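Local coordinates for protein protease LasA (Pseudomonas aeruginosa, PDB 3IT5) that cuts Gly-Gly bonds in the pentaglycine cross-links of staphylococcal peptidoglycan and takes part in elastin degradation, as a secreted zinc metalloendopeptidase of the M23 family, at residues Asp36-Trp41 / Gly100-Asn105; Val67-Pro72 / Thr77-Met82; Val146-Tyr151 / Cys155-Phe160. All coordinates share one frame; numbering follows the deposited sequence.

Contact 1: Asp36-Trp41 / Gly100-Asn105. With ZN (zinc ion), chain E.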
loop_
_atom_site.group_PDB
_atom_site.type_symbol
_atom_site.label_atom_id
_atom_site.label_comp_id
_atom_site.label_asym_id
_atom_site.label_seq_id
_atom_site.Cartn_x
_atom_site.Cartn_y
_atom_site.Cartn_z
ATOM N N ASP A 36 0.734 3.295 -5.116
ATOM C CA ASP A 36 0.876 1.996 -5.749
ATOM C C ASP A 36 2.293 1.488 -5.563
ATOM O O ASP A 36 3.212 2.270 -5.329
ATOM C CB ASP A 36 0.525 2.067 -7.237
ATOM C CG ASP A 36 -0.855 2.643 -7.486
ATOM O OD1 ASP A 36 -1.783 2.365 -6.693
ATOM O OD2 ASP A 36 -1.020 3.375 -8.482
ATOM N N ALA A 37 2.454 0.171 -5.650
ATOM C CA ALA A 37 3.757 -0.458 -5.529
ATOM C C ALA A 37 3.777 -1.767 -6.297
ATOM O O ALA A 37 2.807 -2.528 -6.289
ATOM C CB ALA A 37 4.120 -0.685 -4.065
ATOM N N SER A 38 4.892 -2.007 -6.975
ATOM C CA SER A 38 5.101 -3.237 -7.714
ATOM C C SER A 38 6.590 -3.532 -7.698
ATOM O O SER A 38 7.410 -2.608 -7.784
ATOM C CB SER A 38 4.608 -3.078 -9.152
ATOM O OG SER A 38 4.746 -4.281 -9.880
ATOM N N TYR A 39 6.942 -4.810 -7.579
ATOM C CA TYR A 39 8.349 -5.205 -7.619
ATOM C C TYR A 39 9.047 -4.631 -8.851
ATOM O O TYR A 39 10.067 -3.955 -8.720
ATOM C CB TYR A 39 8.522 -6.735 -7.562
ATOM C CG TYR A 39 9.891 -7.191 -8.037
ATOM C CD1 TYR A 39 11.032 -6.922 -7.287
ATOM C CD2 TYR A 39 10.043 -7.868 -9.246
ATOM C CE1 TYR A 39 12.296 -7.319 -7.726
ATOM C CE2 TYR A 39 11.302 -8.271 -9.699
ATOM C CZ TYR A 39 12.423 -7.996 -8.928
ATOM O OH TYR A 39 13.673 -8.387 -9.360
ATOM N N ASP A 40 8.480 -4.886 -10.034
ATOM C CA ASP A 40 9.123 -4.519 -11.304
ATOM C C ASP A 40 8.281 -3.684 -12.282
ATOM O O ASP A 40 8.800 -3.257 -13.312
ATOM C CB ASP A 40 9.667 -5.773 -12.016
ATOM C CG ASP A 40 8.649 -6.910 -12.086
ATOM O OD1 ASP A 40 7.496 -6.730 -11.632
ATOM O OD2 ASP A 40 9.013 -7.998 -12.584
ATOM N N TRP A 41 7.005 -3.449 -11.955
ATOM C CA TRP A 41 6.047 -2.730 -12.829
ATOM C C TRP A 41 5.979 -3.276 -14.271
ATOM O O TRP A 41 6.247 -2.546 -15.234
ATOM C CB TRP A 41 6.314 -1.213 -12.822
ATOM C CG TRP A 41 5.859 -0.528 -11.562
ATOM C CD1 TRP A 41 6.600 -0.303 -10.438
ATOM C CD2 TRP A 41 4.557 0.021 -11.302
ATOM N NE1 TRP A 41 5.841 0.346 -9.491
ATOM C CE2 TRP A 41 4.585 0.560 -9.997
ATOM C CE3 TRP A 41 3.372 0.113 -12.047
ATOM C CZ2 TRP A 41 3.474 1.178 -9.417
ATOM C CZ3 TRP A 41 2.263 0.732 -11.467
ATOM C CH2 TRP A 41 2.324 1.252 -10.164
ATOM N N GLY A 100 -2.176 -12.297 0.051
ATOM C CA GLY A 100 -2.309 -12.884 -1.275
ATOM C C GLY A 100 -1.216 -12.389 -2.206
ATOM O O GLY A 100 -0.039 -12.320 -1.831
ATOM N N VAL A 101 -1.612 -12.046 -3.427
ATOM C CA VAL A 101 -0.699 -11.462 -4.409
ATOM C C VAL A 101 -1.403 -10.302 -5.086
ATOM O O VAL A 101 -2.632 -10.201 -5.010
ATOM C CB VAL A 101 -0.257 -12.497 -5.485
ATOM C CG1 VAL A 101 0.706 -13.529 -4.896
ATOM C CG2 VAL A 101 -1.470 -13.193 -6.113
ATOM N N TYR A 102 -0.645 -9.414 -5.729
ATOM C CA TYR A 102 -1.282 -8.475 -6.643
ATOM C C TYR A 102 -1.549 -9.179 -7.970
ATOM O O TYR A 102 -0.847 -10.126 -8.328
ATOM C CB TYR A 102 -0.520 -7.146 -6.788
ATOM C CG TYR A 102 0.903 -7.203 -7.308
ATOM C CD1 TYR A 102 1.168 -7.265 -8.676
ATOM C CD2 TYR A 102 1.985 -7.128 -6.432
ATOM C CE1 TYR A 102 2.476 -7.293 -9.157
ATOM C CE2 TYR A 102 3.299 -7.150 -6.902
ATOM C CZ TYR A 102 3.536 -7.233 -8.261
ATOM O OH TYR A 102 4.828 -7.257 -8.728
ATOM N N ALA A 103 -2.585 -8.739 -8.676
ATOM C CA ALA A 103 -3.077 -9.463 -9.851
ATOM C C ALA A 103 -2.170 -9.327 -11.075
ATOM O O ALA A 103 -1.661 -8.241 -11.374
ATOM C CB ALA A 103 -4.508 -9.032 -10.180
ATOM N N GLY A 104 -1.968 -10.446 -11.769
ATOM C CA GLY A 104 -1.196 -10.474 -13.018
ATOM C C GLY A 104 -2.070 -10.516 -14.260
ATOM O O GLY A 104 -1.571 -10.690 -15.376
ATOM N N ASN A 105 -3.380 -10.389 -14.061
ATOM C CA ASN A 105 -4.323 -10.251 -15.164
ATOM C C ASN A 105 -5.336 -9.139 -14.892
ATOM O O ASN A 105 -5.869 -9.033 -13.780
ATOM C CB ASN A 105 -5.017 -11.580 -15.483
ATOM C CG ASN A 105 -5.880 -12.076 -14.348
ATOM O OD1 ASN A 105 -7.078 -11.795 -14.308
ATOM N ND2 ASN A 105 -5.289 -12.809 -13.421
HETATM ZN ZN ZN E . -3.506 3.356 -7.206
HETATM O O HOH W 1 5.079 -8.068 -11.184
HETATM O O HOH W 2 -4.054 2.135 -8.821
#
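Tyr102 reaches across to the 36-41 segment and meets Ser38, Tyr39 and Asp40 with its hydroxyl end. The CA atoms of Ser38 and Tyr102 lie 8.3 Å apart, so the long side chain spans the gap between the strands. Its CG sits between the backbone N and the carbonyl carbon (chi1 60°), which lets the ring reach across until its OH meets Ser38 OG.

The direct polar bonds are weak. Ser38 OG lies 3.2 Å from Tyr102 OH; this weak bond is not settled, because Pro119 O is also within reach of the Ser38 hydroxyl proton. The backbone N of Tyr39 gives a second weak bond to Tyr102 OH, 3.4 Å long and bent to 143°. Ser38 OG also accepts from the backbone N of Trp41 at 3.2 Å. This ST motif ties the turn after strand 34-38 to the serine.

Water makes the firmer link. Tyr102 OH donates to a water at 2.6 Å, which lies in the plane of the ring at its edge. The same water donates to Asp40 OD1 at 2.8 Å.

The contact stands beside the catalytic centre of the M23 fold. Asp36 binds the zinc ion through OD1 at 2.1 Å, together with His23, His122 and a water. The side chain of Ser38 is close to His120, and that of Tyr102 is close to His81; both histidines are inferred proton donors or acceptors.

Within 36-41, Ser38 CB lies 3.5 Å above one face of the Trp41 ring, toward its rim. Trp17 meets the Tyr102 ring edge-to-face.

Contact 2: Val67-Pro72 / Thr77-Met82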
loop_
_atom_site.group_PDB
_atom_site.type_symbol
_atom_site.label_atom_id
_atom_site.label_comp_id
_atom_site.label_asym_id
_atom_site.label_seq_id
_atom_site.Cartn_x
_atom_site.Cartn_y
_atom_site.Cartn_z
ATOM N N VAL A 67 -9.191 -6.307 -0.249
ATOM C CA VAL A 67 -9.040 -6.656 1.168
ATOM C C VAL A 67 -8.823 -5.380 1.982
ATOM O O VAL A 67 -8.163 -4.445 1.515
ATOM C CB VAL A 67 -7.820 -7.605 1.390
ATOM C CG1 VAL A 67 -7.453 -7.722 2.875
ATOM C CG2 VAL A 67 -8.093 -8.989 0.814
ATOM N N ARG A 68 -9.383 -5.351 3.190
ATOM C CA ARG A 68 -9.147 -4.274 4.151
ATOM C C ARG A 68 -8.660 -4.875 5.475
ATOM O O ARG A 68 -9.170 -5.907 5.922
ATOM C CB ARG A 68 -10.433 -3.449 4.344
ATOM C CG ARG A 68 -10.412 -2.368 5.443
ATOM C CD ARG A 68 -10.182 -0.937 4.913
ATOM N NE ARG A 68 -10.884 -0.652 3.658
ATOM C CZ ARG A 68 -12.093 -0.102 3.550
ATOM N NH1 ARG A 68 -12.787 0.252 4.629
ATOM N NH2 ARG A 68 -12.610 0.103 2.346
ATOM N N VAL A 69 -7.662 -4.241 6.087
ATOM C CA VAL A 69 -7.192 -4.640 7.414
ATOM C C VAL A 69 -7.496 -3.500 8.387
ATOM O O VAL A 69 -7.036 -2.372 8.197
ATOM C CB VAL A 69 -5.683 -5.016 7.414
ATOM C CG1 VAL A 69 -5.221 -5.449 8.808
ATOM C CG2 VAL A 69 -5.412 -6.133 6.408
ATOM N N THR A 70 -8.289 -3.797 9.414
ATOM C CA THR A 70 -8.800 -2.770 10.314
ATOM C C THR A 70 -8.307 -2.966 11.747
ATOM O O THR A 70 -8.589 -3.992 12.376
ATOM C CB THR A 70 -10.345 -2.736 10.285
ATOM O OG1 THR A 70 -10.797 -2.650 8.924
ATOM C CG2 THR A 70 -10.880 -1.550 11.090
ATOM N N HIS A 71 -7.568 -1.976 12.245
ATOM C CA HIS A 71 -7.029 -1.976 13.610
ATOM C C HIS A 71 -8.107 -1.513 14.602
ATOM O O HIS A 71 -9.027 -0.785 14.215
ATOM C CB HIS A 71 -5.797 -1.061 13.670
ATOM C CG HIS A 71 -4.924 -1.274 14.870
ATOM N ND1 HIS A 71 -4.046 -2.332 14.976
ATOM C CD2 HIS A 71 -4.778 -0.552 16.005
ATOM C CE1 HIS A 71 -3.409 -2.261 16.130
ATOM N NE2 HIS A 71 -3.831 -1.187 16.773
ATOM N N PRO A 72 -8.021 -1.950 15.879
ATOM C CA PRO A 72 -8.959 -1.435 16.898
ATOM C C PRO A 72 -8.909 0.091 17.079
ATOM O O PRO A 72 -9.867 0.683 17.576
ATOM C CB PRO A 72 -8.502 -2.138 18.178
ATOM C CG PRO A 72 -7.875 -3.410 17.697
ATOM C CD PRO A 72 -7.202 -3.059 16.405
ATOM N N THR A 77 -6.129 -0.098 6.570
ATOM C CA THR A 77 -5.479 -0.065 5.269
ATOM C C THR A 77 -6.300 -0.832 4.240
ATOM O O THR A 77 -6.873 -1.879 4.540
ATOM C CB THR A 77 -4.032 -0.597 5.336
ATOM O OG1 THR A 77 -3.994 -1.803 6.108
ATOM C CG2 THR A 77 -3.117 0.438 5.978
ATOM N N ASN A 78 -6.372 -0.283 3.033
ATOM C CA ASN A 78 -7.069 -0.934 1.937
ATOM C C ASN A 78 -6.097 -1.471 0.894
ATOM O O ASN A 78 -5.042 -0.884 0.656
ATOM C CB ASN A 78 -8.068 0.026 1.295
ATOM C CG ASN A 78 -9.216 -0.697 0.626
ATOM O OD1 ASN A 78 -10.122 -1.199 1.295
ATOM N ND2 ASN A 78 -9.185 -0.757 -0.702
ATOM N N TYR A 79 -6.468 -2.591 0.277
ATOM C CA TYR A 79 -5.619 -3.294 -0.674
ATOM C C TYR A 79 -6.469 -3.672 -1.883
ATOM O O TYR A 79 -7.360 -4.516 -1.783
ATOM C CB TYR A 79 -5.013 -4.551 -0.033
ATOM C CG TYR A 79 -4.299 -4.285 1.274
ATOM C CD1 TYR A 79 -5.016 -4.131 2.470
ATOM C CD2 TYR A 79 -2.914 -4.179 1.319
ATOM C CE1 TYR A 79 -4.369 -3.870 3.660
ATOM C CE2 TYR A 79 -2.257 -3.929 2.513
ATOM C CZ TYR A 79 -2.987 -3.772 3.677
ATOM O OH TYR A 79 -2.332 -3.526 4.862
ATOM N N TYR A 80 -6.204 -3.027 -3.016
ATOM C CA TYR A 80 -6.963 -3.286 -4.232
ATOM C C TYR A 80 -6.031 -3.808 -5.317
ATOM O O TYR A 80 -4.804 -3.733 -5.183
ATOM C CB TYR A 80 -7.733 -2.027 -4.678
ATOM C CG TYR A 80 -8.749 -2.265 -5.784
ATOM C CD1 TYR A 80 -9.735 -3.247 -5.659
ATOM C CD2 TYR A 80 -8.733 -1.497 -6.946
ATOM C CE1 TYR A 80 -10.671 -3.462 -6.673
ATOM C CE2 TYR A 80 -9.668 -1.707 -7.968
ATOM C CZ TYR A 80 -10.624 -2.687 -7.825
ATOM O OH TYR A 80 -11.537 -2.891 -8.829
ATOM N N HIS A 81 -6.621 -4.342 -6.386
ATOM C CA HIS A 81 -5.891 -5.083 -7.419
ATOM C C HIS A 81 -5.237 -6.335 -6.821
ATOM O O HIS A 81 -4.096 -6.662 -7.134
ATOM C CB HIS A 81 -4.843 -4.215 -8.124
ATOM C CG HIS A 81 -5.372 -2.923 -8.663
ATOM N ND1 HIS A 81 -6.489 -2.846 -9.468
ATOM C CD2 HIS A 81 -4.901 -1.657 -8.549
ATOM C CE1 HIS A 81 -6.698 -1.585 -9.806
ATOM N NE2 HIS A 81 -5.747 -0.844 -9.264
ATOM N N MET A 82 -5.980 -7.024 -5.959
ATOM C CA MET A 82 -5.507 -8.242 -5.303
ATOM C C MET A 82 -5.919 -9.485 -6.081
ATOM O O MET A 82 -6.795 -9.432 -6.946
ATOM C CB MET A 82 -6.054 -8.332 -3.875
ATOM C CG MET A 82 -5.533 -7.271 -2.916
ATOM S SD MET A 82 -3.782 -7.454 -2.542
ATOM C CE MET A 82 -3.749 -9.044 -1.702
#
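Val67 and Val69 pair with Tyr79 and Thr77 through four backbone hydrogen bonds. Strands 67-70 and 77-80 run antiparallel, with 167° between their directions. Val67 with Tyr79 and Val69 with Thr77 are hydrogen-bonded pairs; Arg68 with Asn78 is the non-hydrogen-bonded pair between them. The bond from Tyr79 N to Val67 O is the shortest of the four, at 2.8 Å.

The polar side-chain contact is on the face that holds Arg68 and Asn78. Arg68 grips Asn78 side-on, with two nitrogens on one oxygen. NE donates to Asn78 OD1 at 2.5 Å, and NH2 donates to the same OD1 at 3.0 Å. The first distance is shorter than usual and its exact value doubtful. The oxygen lies in the guanidinium plane, but that plane is turned 55° from the amide. NE is tilted slightly from the carbonyl plane of Asn78; NH2 stands well above it, off the lone pair. Arg68 starts with CG anti to the backbone N (chi1 173°), then bends at chi2 and chi3, so that the edge of the guanidinium turns to Asn78 OD1 on the other strand. Gln66 takes the amide nitrogen of Asn78, so both ends of the amide are held.

The opposite face is mostly apolar. Val69 CG2 meets Tyr79 CE1 obliquely at 3.7 Å, and Val67 O lies in the plane of the Tyr79 ring, at its edge. Leu99 packs against Val67, Val69 and Tyr79. Tyr79 OH and Thr77 OG1 share a hydrogen bond of 2.7 Å, and Ala54 N also bonds to the tyrosine hydroxyl.

Strand 75-83 also pairs with strand 121-127, which carries zinc ligand His122, and His81 follows just after Tyr80. The arrangement is a beta hairpin of the antiparallel M23 core sheet, adjoining the active site.

Contact 3: Val146-Tyr151 / Cys155-Phe160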
loop_
_atom_site.group_PDB
_atom_site.type_symbol
_atom_site.label_atom_id
_atom_site.label_comp_id
_atom_site.label_asym_id
_atom_site.label_seq_id
_atom_site.Cartn_x
_atom_site.Cartn_y
_atom_site.Cartn_z
ATOM N N VAL A 146 3.496 13.904 0.758
ATOM C CA VAL A 146 2.555 13.861 -0.351
ATOM C C VAL A 146 2.841 14.973 -1.378
ATOM O O VAL A 146 3.049 16.133 -1.010
ATOM C CB VAL A 146 1.104 13.927 0.224
ATOM C CG1 VAL A 146 0.195 14.843 -0.565
ATOM C CG2 VAL A 146 0.523 12.519 0.395
ATOM N N GLY A 147 2.856 14.598 -2.659
ATOM C CA GLY A 147 3.091 15.531 -3.771
ATOM C C GLY A 147 1.951 16.513 -4.006
ATOM O O GLY A 147 0.986 16.544 -3.243
ATOM N N THR A 148 2.053 17.304 -5.074
ATOM C CA THR A 148 1.109 18.410 -5.307
ATOM C C THR A 148 -0.060 18.083 -6.248
ATOM O O THR A 148 -1.068 18.793 -6.264
ATOM C CB THR A 148 1.830 19.698 -5.776
ATOM O OG1 THR A 148 2.675 19.405 -6.896
ATOM C CG2 THR A 148 2.678 20.271 -4.651
ATOM N N SER A 149 0.082 17.018 -7.028
ATOM C CA SER A 149 -1.006 16.520 -7.869
ATOM C C SER A 149 -1.145 15.018 -7.673
ATOM O O SER A 149 -0.227 14.373 -7.164
ATOM C CB SER A 149 -0.754 16.846 -9.346
ATOM O OG SER A 149 0.529 16.402 -9.759
ATOM N N ASN A 150 -2.299 14.468 -8.048
ATOM C CA ASN A 150 -2.474 13.021 -8.050
ATOM C C ASN A 150 -1.393 12.374 -8.899
ATOM O O ASN A 150 -1.167 12.781 -10.044
ATOM C CB ASN A 150 -3.862 12.622 -8.559
ATOM C CG ASN A 150 -4.920 12.664 -7.471
ATOM O OD1 ASN A 150 -5.257 11.639 -6.879
ATOM N ND2 ASN A 150 -5.452 13.852 -7.206
ATOM N N TYR A 151 -0.710 11.393 -8.311
ATOM C CA TYR A 151 0.398 10.672 -8.955
ATOM C C TYR A 151 1.699 11.475 -9.109
ATOM O O TYR A 151 2.627 11.013 -9.776
ATOM C CB TYR A 151 -0.024 10.074 -10.312
ATOM C CG TYR A 151 -1.100 9.008 -10.243
ATOM C CD1 TYR A 151 -2.422 9.298 -10.592
ATOM C CD2 TYR A 151 -0.796 7.705 -9.842
ATOM C CE1 TYR A 151 -3.416 8.319 -10.542
ATOM C CE2 TYR A 151 -1.778 6.720 -9.787
ATOM C CZ TYR A 151 -3.085 7.028 -10.137
ATOM O OH TYR A 151 -4.057 6.045 -10.074
ATOM N N CYS A 155 10.717 13.774 -6.981
ATOM C CA CYS A 155 11.351 13.409 -5.705
ATOM C C CYS A 155 11.584 14.603 -4.764
ATOM O O CYS A 155 11.883 14.427 -3.577
ATOM C CB CYS A 155 12.652 12.623 -5.939
ATOM S SG CYS A 155 13.174 11.641 -4.500
ATOM N N ARG A 156 11.433 15.810 -5.300
ATOM C CA ARG A 156 11.487 17.033 -4.503
ATOM C C ARG A 156 10.194 17.265 -3.708
ATOM O O ARG A 156 10.222 17.882 -2.642
ATOM C CB ARG A 156 11.790 18.233 -5.404
ATOM C CG ARG A 156 13.267 18.379 -5.745
ATOM C CD ARG A 156 13.503 18.906 -7.154
ATOM N NE ARG A 156 13.081 20.295 -7.333
ATOM C CZ ARG A 156 12.170 20.706 -8.212
ATOM N NH1 ARG A 156 11.572 19.840 -9.019
ATOM N NH2 ARG A 156 11.868 21.994 -8.298
ATOM N N ARG A 157 9.073 16.761 -4.223
ATOM C CA ARG A 157 7.764 16.948 -3.582
ATOM C C ARG A 157 7.212 15.661 -2.972
ATOM O O ARG A 157 6.625 15.686 -1.890
ATOM C CB ARG A 157 6.746 17.520 -4.569
ATOM C CG ARG A 157 7.195 18.793 -5.265
ATOM C CD ARG A 157 6.128 19.288 -6.221
ATOM N NE ARG A 157 6.733 19.890 -7.407
ATOM C CZ ARG A 157 6.652 19.382 -8.633
ATOM N NH1 ARG A 157 5.969 18.267 -8.860
ATOM N NH2 ARG A 157 7.248 20.006 -9.640
ATOM N N TYR A 158 7.385 14.551 -3.685
ATOM C CA TYR A 158 6.953 13.239 -3.208
ATOM C C TYR A 158 8.167 12.400 -2.845
ATOM O O TYR A 158 9.059 12.199 -3.675
ATOM C CB TYR A 158 6.121 12.513 -4.269
ATOM C CG TYR A 158 5.658 11.133 -3.845
ATOM C CD1 TYR A 158 4.643 10.980 -2.905
ATOM C CD2 TYR A 158 6.241 9.982 -4.379
ATOM C CE1 TYR A 158 4.218 9.722 -2.504
ATOM C CE2 TYR A 158 5.821 8.714 -3.985
ATOM C CZ TYR A 158 4.801 8.596 -3.048
ATOM O OH TYR A 158 4.364 7.356 -2.648
ATOM N N TYR A 159 8.196 11.910 -1.610
ATOM C CA TYR A 159 9.319 11.113 -1.131
ATOM C C TYR A 159 8.988 10.291 0.113
ATOM O O TYR A 159 8.054 10.604 0.857
ATOM C CB TYR A 159 10.542 12.008 -0.860
ATOM C CG TYR A 159 10.260 13.197 0.042
ATOM C CD1 TYR A 159 10.322 13.077 1.430
ATOM C CD2 TYR A 159 9.932 14.442 -0.496
ATOM C CE1 TYR A 159 10.066 14.165 2.263
ATOM C CE2 TYR A 159 9.671 15.534 0.323
ATOM C CZ TYR A 159 9.738 15.390 1.701
ATOM O OH TYR A 159 9.470 16.469 2.516
ATOM N N PHE A 160 9.766 9.234 0.317
ATOM C CA PHE A 160 9.766 8.477 1.557
ATOM C C PHE A 160 11.037 8.863 2.309
ATOM O O PHE A 160 12.142 8.575 1.846
ATOM C CB PHE A 160 9.763 6.972 1.262
ATOM C CG PHE A 160 8.482 6.467 0.644
ATOM C CD1 PHE A 160 7.545 5.788 1.418
ATOM C CD2 PHE A 160 8.216 6.663 -0.710
ATOM C CE1 PHE A 160 6.358 5.318 0.854
ATOM C CE2 PHE A 160 7.031 6.199 -1.283
ATOM C CZ PHE A 160 6.104 5.525 -0.505
#
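Gly147 and Tyr158 bring the two backbones closest, with their CA atoms 4.5 Å apart, although the 146-151 segment is a loop and regular strand begins only at Tyr159 in the other. Neighbouring polar backbone atoms lie near each other without bonding: Val146 O is 3.7 Å from Arg157 O. Asn145 ND2 bonds to the latter oxygen.

Tyr158 presents the edge of its ring to this backbone. Its CD1 lies 4.0 Å from Gly147 N and 4.4 Å from Val146 CA, both near the ring plane. CG is anti to the backbone N (chi1 179°), which carries the ring alongside the loop. The Tyr158 side chain also touches Ile144 and Phe35, so the tyrosine sits between the loop and two strands.

Arg157 lies against Thr148, crossing it at about a right angle. The aliphatic part of the arginine does the touching. Its CD lies 3.5 Å from Thr148 OG1 and 3.9 Å from Thr148 CG2. The guanidinium goes on to Asp152, which forms a salt bridge with Arg157 NH1. The same aspartate accepts from the backbone N of Thr148.

Further along, the Tyr151 ring stacks on the zinc ligand His23, and Asn150 bonds to Ser24 and Gly29. These two residues fasten the 146-151 loop beside the zinc site. Cys155 forms a disulfide with Cys170, just past strand 168-169. Across the contact itself, packing alone joins the segments directly, while Asp152, outside both, links them through its polar bonds to Arg157 NH1 and Thr148 N.

Contact 2 is the buried one, while contacts 1 and 3 are partly buried. Contacts 1 and 2 reach the same sheet through neighbouring strands 98-102 and 75-83, and Ala103 N probably bonds to His81 O between them. Contact 2 is nested inside the loop that contact 1 closes. Contact 3 comes later in the chain, at the smaller four-stranded sheet; it touches contact 1 where Tyr151 packs on Asp36. Their chemistry differs with place. Contact 2 has a regular backbone ladder, contact 1 has weak hydroxyl bonds and a bridging water, and contact 3 has packing alone between its segments.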